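Local coordinates for protein cytolethal distending toxin subunit A (Haemophilus ducreyi, PDB 1SR4) that probably forms with CdtC a lectin-like heterodimer required for delivery of the genotoxic CdtB subunit into host cells, at residues 104-109 / 139-144; 118-123 / 131-136. One frame throughout, in Å; residues are numbered along the deposited sequence.

Contact 1: 104-109 / 139-144; sequences GKHREY and AQEFEL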
loop_
_atom_site.group_PDB
_atom_site.type_symbol
_atom_site.label_atom_id
_atom_site.label_comp_id
_atom_site.label_asym_id
_atom_site.label_seq_id
_atom_site.Cartn_x
_atom_site.Cartn_y
_atom_site.Cartn_z
ATOM N N GLY A 104 -16.983 -3.087 -3.863
ATOM C CA GLY A 104 -18.385 -3.027 -4.209
ATOM C C GLY A 104 -18.955 -4.424 -4.319
ATOM O O GLY A 104 -18.322 -5.403 -3.931
ATOM N N LYS A 105 -20.158 -4.512 -4.855
ATOM C CA LYS A 105 -20.828 -5.781 -5.046
ATOM C C LYS A 105 -20.038 -6.614 -6.046
ATOM O O LYS A 105 -19.855 -7.816 -5.852
ATOM C CB LYS A 105 -22.237 -5.528 -5.578
ATOM C CG LYS A 105 -23.032 -6.769 -5.967
ATOM C CD LYS A 105 -24.274 -6.332 -6.747
ATOM C CE LYS A 105 -25.297 -7.444 -6.901
ATOM N NZ LYS A 105 -26.534 -6.932 -7.576
ATOM N N HIS A 106 -19.571 -5.976 -7.117
ATOM C CA HIS A 106 -18.815 -6.683 -8.147
ATOM C C HIS A 106 -17.315 -6.722 -7.880
ATOM O O HIS A 106 -16.758 -5.811 -7.279
ATOM C CB HIS A 106 -19.064 -6.040 -9.511
ATOM C CG HIS A 106 -20.489 -6.108 -9.953
ATOM N ND1 HIS A 106 -21.495 -5.396 -9.336
ATOM C CD2 HIS A 106 -21.082 -6.815 -10.943
ATOM C CE1 HIS A 106 -22.646 -5.660 -9.928
ATOM N NE2 HIS A 106 -22.422 -6.519 -10.906
ATOM N N ARG A 107 -16.653 -7.773 -8.343
ATOM C CA ARG A 107 -15.214 -7.881 -8.121
ATOM C C ARG A 107 -14.465 -6.748 -8.811
ATOM O O ARG A 107 -14.835 -6.315 -9.902
ATOM C CB ARG A 107 -14.693 -9.234 -8.623
ATOM C CG ARG A 107 -15.216 -10.402 -7.797
ATOM C CD ARG A 107 -14.721 -11.750 -8.299
ATOM N NE ARG A 107 -15.288 -12.827 -7.495
ATOM C CZ ARG A 107 -15.003 -14.114 -7.654
ATOM N NH1 ARG A 107 -14.146 -14.494 -8.596
ATOM N NH2 ARG A 107 -15.566 -15.017 -6.865
ATOM N N GLU A 108 -13.425 -6.267 -8.146
ATOM C CA GLU A 108 -12.567 -5.201 -8.661
ATOM C C GLU A 108 -13.139 -3.787 -8.624
ATOM O O GLU A 108 -12.461 -2.841 -9.023
ATOM C CB GLU A 108 -12.088 -5.548 -10.074
ATOM C CG GLU A 108 -11.224 -6.811 -10.107
ATOM C CD GLU A 108 -10.486 -6.978 -11.426
ATOM O OE1 GLU A 108 -11.115 -7.457 -12.395
ATOM O OE2 GLU A 108 -9.288 -6.611 -11.495
ATOM N N TYR A 109 -14.375 -3.625 -8.152
ATOM C CA TYR A 109 -14.939 -2.283 -8.057
ATOM C C TYR A 109 -14.987 -1.798 -6.611
ATOM O O TYR A 109 -14.964 -2.595 -5.655
ATOM C CB TYR A 109 -16.350 -2.215 -8.642
ATOM C CG TYR A 109 -16.475 -2.678 -10.080
ATOM C CD1 TYR A 109 -15.393 -2.621 -10.959
ATOM C CD2 TYR A 109 -17.693 -3.149 -10.563
ATOM C CE1 TYR A 109 -15.526 -3.026 -12.287
ATOM C CE2 TYR A 109 -17.840 -3.549 -11.883
ATOM C CZ TYR A 109 -16.753 -3.485 -12.739
ATOM O OH TYR A 109 -16.917 -3.868 -14.048
ATOM N N ALA A 139 -24.292 2.443 -10.411
ATOM C CA ALA A 139 -23.812 3.832 -10.485
ATOM C C ALA A 139 -22.959 4.250 -9.277
ATOM O O ALA A 139 -22.284 5.282 -9.316
ATOM C CB ALA A 139 -24.995 4.804 -10.649
ATOM N N GLN A 140 -23.004 3.472 -8.202
ATOM C CA GLN A 140 -22.191 3.782 -7.025
ATOM C C GLN A 140 -20.900 2.949 -6.999
ATOM O O GLN A 140 -20.129 3.006 -6.030
ATOM C CB GLN A 140 -22.993 3.546 -5.740
ATOM C CG GLN A 140 -24.133 4.546 -5.561
ATOM C CD GLN A 140 -24.923 4.328 -4.293
ATOM O OE1 GLN A 140 -24.647 3.415 -3.508
ATOM N NE2 GLN A 140 -25.910 5.176 -4.077
ATOM N N GLU A 141 -20.657 2.197 -8.073
ATOM C CA GLU A 141 -19.461 1.373 -8.175
ATOM C C GLU A 141 -18.478 1.998 -9.146
ATOM O O GLU A 141 -18.866 2.463 -10.222
ATOM C CB GLU A 141 -19.819 -0.039 -8.640
ATOM C CG GLU A 141 -20.555 -0.882 -7.597
ATOM C CD GLU A 141 -20.519 -2.364 -7.941
ATOM O OE1 GLU A 141 -19.544 -3.049 -7.574
ATOM O OE2 GLU A 141 -21.459 -2.839 -8.608
ATOM N N PHE A 142 -17.203 2.006 -8.762
ATOM C CA PHE A 142 -16.153 2.601 -9.575
ATOM C C PHE A 142 -14.941 1.687 -9.731
ATOM O O PHE A 142 -14.590 0.928 -8.829
ATOM C CB PHE A 142 -15.694 3.931 -8.948
ATOM C CG PHE A 142 -16.774 4.976 -8.877
ATOM C CD1 PHE A 142 -16.925 5.909 -9.901
ATOM C CD2 PHE A 142 -17.668 4.998 -7.817
ATOM C CE1 PHE A 142 -17.949 6.849 -9.871
ATOM C CE2 PHE A 142 -18.701 5.935 -7.781
ATOM C CZ PHE A 142 -18.839 6.866 -8.820
ATOM N N GLU A 143 -14.325 1.750 -10.901
ATOM C CA GLU A 143 -13.120 0.982 -11.166
ATOM C C GLU A 143 -11.983 1.997 -11.126
ATOM O O GLU A 143 -12.030 3.007 -11.820
ATOM C CB GLU A 143 -13.165 0.324 -12.556
ATOM C CG GLU A 143 -11.835 -0.363 -12.910
ATOM C CD GLU A 143 -11.880 -1.245 -14.164
ATOM O OE1 GLU A 143 -12.333 -0.775 -15.234
ATOM O OE2 GLU A 143 -11.434 -2.414 -14.070
ATOM N N LEU A 144 -10.972 1.762 -10.303
ATOM C CA LEU A 144 -9.848 2.692 -10.270
ATOM C C LEU A 144 -8.743 2.063 -11.095
ATOM O O LEU A 144 -8.331 0.931 -10.843
ATOM C CB LEU A 144 -9.382 2.952 -8.833
ATOM C CG LEU A 144 -10.182 4.020 -8.073
ATOM C CD1 LEU A 144 -11.656 3.632 -8.025
ATOM C CD2 LEU A 144 -9.614 4.184 -6.667
HETATM O O HOH W 1 -10.637 -0.860 -9.153
#
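E141 reaches from segment 139-144 into the loop 104-109, its CG anti to the carbonyl carbon and its chain extended beyond. CB of E141 passes CB of Y109 at 4.1 Å, and the carboxylate then ends inside the bend of the loop. OE1 takes the backbone N-H of H106 on its syn lone pair, 3.0 Å from H106 N and nearly straight at 164°. The same OE1 lies at the edge of the Y109 ring, near its plane, 3.5 Å from Y109 CD2, with the carboxylate turned 73° from the ring. E141 OE1 also lies 3.6 Å from G104 CA, a close approach to the backbone. OE2 meets the imidazole: H106 ND1 donates to E141 OE2 over 2.7 Å, but the bond is bent to 126° and weak. Two N-H groups of one residue thus hold the two oxygens, one bond straight, one weak, and together they limit the carboxylate's rotation; the negative charge would probably favour a protonated H106. Further along, Y109 CA makes a bent CA-H...O contact with F142 O, and Y109 CD1 packs 4.0 Å from E143 CB. Water 1 joins E108 O to L144 N. R107 and E108 bind the CdtB chain through their side chains. The arrangement is a type II beta turn, H106 to Y109, in the connection between strands 99-103 and 110-114 of the ricin-type beta-trefoil, with a buried glutamate gripping the loop from within.

Contact 2: 118-123 / 131-136; sequences GTCVEA and DICSLD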
loop_
_atom_site.group_PDB
_atom_site.type_symbol
_atom_site.label_atom_id
_atom_site.label_comp_id
_atom_site.label_asym_id
_atom_site.label_seq_id
_atom_site.Cartn_x
_atom_site.Cartn_y
_atom_site.Cartn_z
ATOM N N GLY A 118 -22.693 9.307 5.673
ATOM C CA GLY A 118 -23.040 7.921 5.421
ATOM C C GLY A 118 -23.621 7.670 4.041
ATOM O O GLY A 118 -24.075 6.566 3.756
ATOM N N THR A 119 -23.628 8.683 3.186
ATOM C CA THR A 119 -24.147 8.499 1.828
ATOM C C THR A 119 -23.014 8.021 0.909
ATOM O O THR A 119 -21.835 8.033 1.290
ATOM C CB THR A 119 -24.771 9.811 1.266
ATOM O OG1 THR A 119 -23.866 10.905 1.451
ATOM C CG2 THR A 119 -26.077 10.136 1.994
ATOM N N CYS A 120 -23.369 7.601 -0.300
ATOM C CA CYS A 120 -22.389 7.085 -1.256
ATOM C C CYS A 120 -22.207 7.941 -2.494
ATOM O O CYS A 120 -23.169 8.572 -2.970
ATOM C CB CYS A 120 -22.795 5.675 -1.697
ATOM S SG CYS A 120 -22.328 4.405 -0.489
ATOM N N VAL A 121 -20.976 7.946 -3.017
ATOM C CA VAL A 121 -20.658 8.691 -4.229
ATOM C C VAL A 121 -21.430 7.964 -5.313
ATOM O O VAL A 121 -21.441 6.729 -5.338
ATOM C CB VAL A 121 -19.142 8.641 -4.576
ATOM C CG1 VAL A 121 -18.925 9.116 -6.008
ATOM C CG2 VAL A 121 -18.327 9.536 -3.585
ATOM N N GLU A 122 -22.069 8.715 -6.208
ATOM C CA GLU A 122 -22.863 8.102 -7.281
ATOM C C GLU A 122 -22.739 8.860 -8.612
ATOM O O GLU A 122 -22.876 10.086 -8.650
ATOM C CB GLU A 122 -24.338 8.066 -6.865
ATOM C CG GLU A 122 -25.215 7.268 -7.824
ATOM C CD GLU A 122 -26.648 7.131 -7.351
ATOM O OE1 GLU A 122 -26.875 6.907 -6.136
ATOM O OE2 GLU A 122 -27.555 7.229 -8.214
ATOM N N ALA A 123 -22.471 8.139 -9.699
ATOM C CA ALA A 123 -22.368 8.769 -11.006
ATOM C C ALA A 123 -23.789 9.145 -11.414
ATOM O O ALA A 123 -24.705 8.313 -11.345
ATOM C CB ALA A 123 -21.777 7.795 -12.029
ATOM N N ASP A 131 -25.761 9.870 -2.504
ATOM C CA ASP A 131 -27.121 9.416 -2.209
ATOM C C ASP A 131 -27.066 8.169 -1.345
ATOM O O ASP A 131 -25.980 7.616 -1.084
ATOM C CB ASP A 131 -27.890 9.111 -3.507
ATOM C CG ASP A 131 -29.420 9.149 -3.323
ATOM O OD1 ASP A 131 -29.911 9.488 -2.228
ATOM O OD2 ASP A 131 -30.134 8.852 -4.296
ATOM N N ILE A 132 -28.238 7.727 -0.903
ATOM C CA ILE A 132 -28.342 6.550 -0.062
ATOM C C ILE A 132 -27.583 5.388 -0.688
ATOM O O ILE A 132 -27.721 5.098 -1.870
ATOM C CB ILE A 132 -29.831 6.184 0.156
ATOM C CG1 ILE A 132 -30.510 7.328 0.924
ATOM C CG2 ILE A 132 -29.960 4.891 0.964
ATOM C CD1 ILE A 132 -31.971 7.512 0.592
ATOM N N CYS A 133 -26.769 4.735 0.125
ATOM C CA CYS A 133 -25.967 3.615 -0.334
ATOM C C CYS A 133 -26.767 2.355 -0.625
ATOM O O CYS A 133 -27.699 2.009 0.103
ATOM C CB CYS A 133 -24.904 3.282 0.712
ATOM S SG CYS A 133 -23.680 4.597 1.038
ATOM N N SER A 134 -26.397 1.673 -1.697
ATOM C CA SER A 134 -27.039 0.428 -2.045
ATOM C C SER A 134 -26.072 -0.377 -2.870
ATOM O O SER A 134 -25.674 0.058 -3.943
ATOM C CB SER A 134 -28.311 0.651 -2.844
ATOM O OG SER A 134 -28.811 -0.611 -3.246
ATOM N N LEU A 135 -25.696 -1.551 -2.372
ATOM C CA LEU A 135 -24.764 -2.401 -3.088
ATOM C C LEU A 135 -25.324 -2.837 -4.433
ATOM O O LEU A 135 -24.594 -3.356 -5.266
ATOM C CB LEU A 135 -24.405 -3.628 -2.238
ATOM C CG LEU A 135 -23.488 -3.394 -1.031
ATOM C CD1 LEU A 135 -23.500 -4.616 -0.116
ATOM C CD2 LEU A 135 -22.079 -3.104 -1.517
ATOM N N ASP A 136 -26.619 -2.619 -4.648
ATOM C CA ASP A 136 -27.240 -3.006 -5.908
ATOM C C ASP A 136 -27.273 -1.895 -6.948
ATOM O O ASP A 136 -27.821 -2.072 -8.034
ATOM C CB ASP A 136 -28.656 -3.518 -5.660
ATOM C CG ASP A 136 -28.669 -4.749 -4.782
ATOM O OD1 ASP A 136 -27.857 -5.662 -5.043
ATOM O OD2 ASP A 136 -29.479 -4.807 -3.836
HETATM O O HOH W 2 -26.468 5.766 2.947
HETATM O O HOH W 3 -29.516 6.391 -5.780
#
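C120 and C133 are joined by a disulfide, SG to SG 2.0 Å with chi3 99°, that clips strand 120-124 to the loop leaving strand 127-131. Both sulfurs stand anti to their own carbonyl carbons, and SG of C133 also packs 3.4 Å from G118 O. Beside the bridge, C120 and D131 form an antiparallel hydrogen-bonded pair. C120 N donates to D131 O over 2.7 Å, almost linear at 176°, and D131 N returns a bond to C120 O at 2.9 Å; both donors lie in the acceptor's carbonyl plane. CB of T119 rests on D131 O at 3.4 Å, while its OG1 bonds to H130. Past this pair water 2 links the two backbones, donating a hydrogen bond to G118 O and accepting one from C133 N. On the same side of the pair as C120, the side chains of E122 and D131 run side by side, their carboxylate planes 27° apart and E122 OE1 4.2 Å from D131 OD2. Water 3 donates to both oxygens, which should ease the repulsion of like charges. Farther out, R79 makes a salt bridge to D131 OD2 and Q140 NE2 bonds E122 OE1, so each carboxylate has its own second-shell partner. D131 OD1 turns back to accept weakly from I132 N, and S134 OG accepts from D136 N in an ST turn. The whole is a disulfide-closed beta hairpin, 120-124 with 127-131, within the ricin-type lectin beta-trefoil.

Overall arrangement
From the N terminus, the chain leaves strand 99-103, turns through 104-109 and runs along strand 110-114 to the hairpin 120-124/127-131. Contact 2 closes the short loop around that hairpin; contact 1 closes the longer one when the chain returns at 139-144, so the smaller loop lies wholly within the larger and nothing crosses. Their centres are about 12 Å apart. Q140 couples them: its NE2 bonds I132 O, and its OE1 accepts from S134 N. K105 of contact 1 also reaches across, its NZ paired with OD1 of D136 in contact 2. Together they tie the hairpin, the 104-109 turn and strand 142-146 into one side of the trefoil, partly facing CdtB.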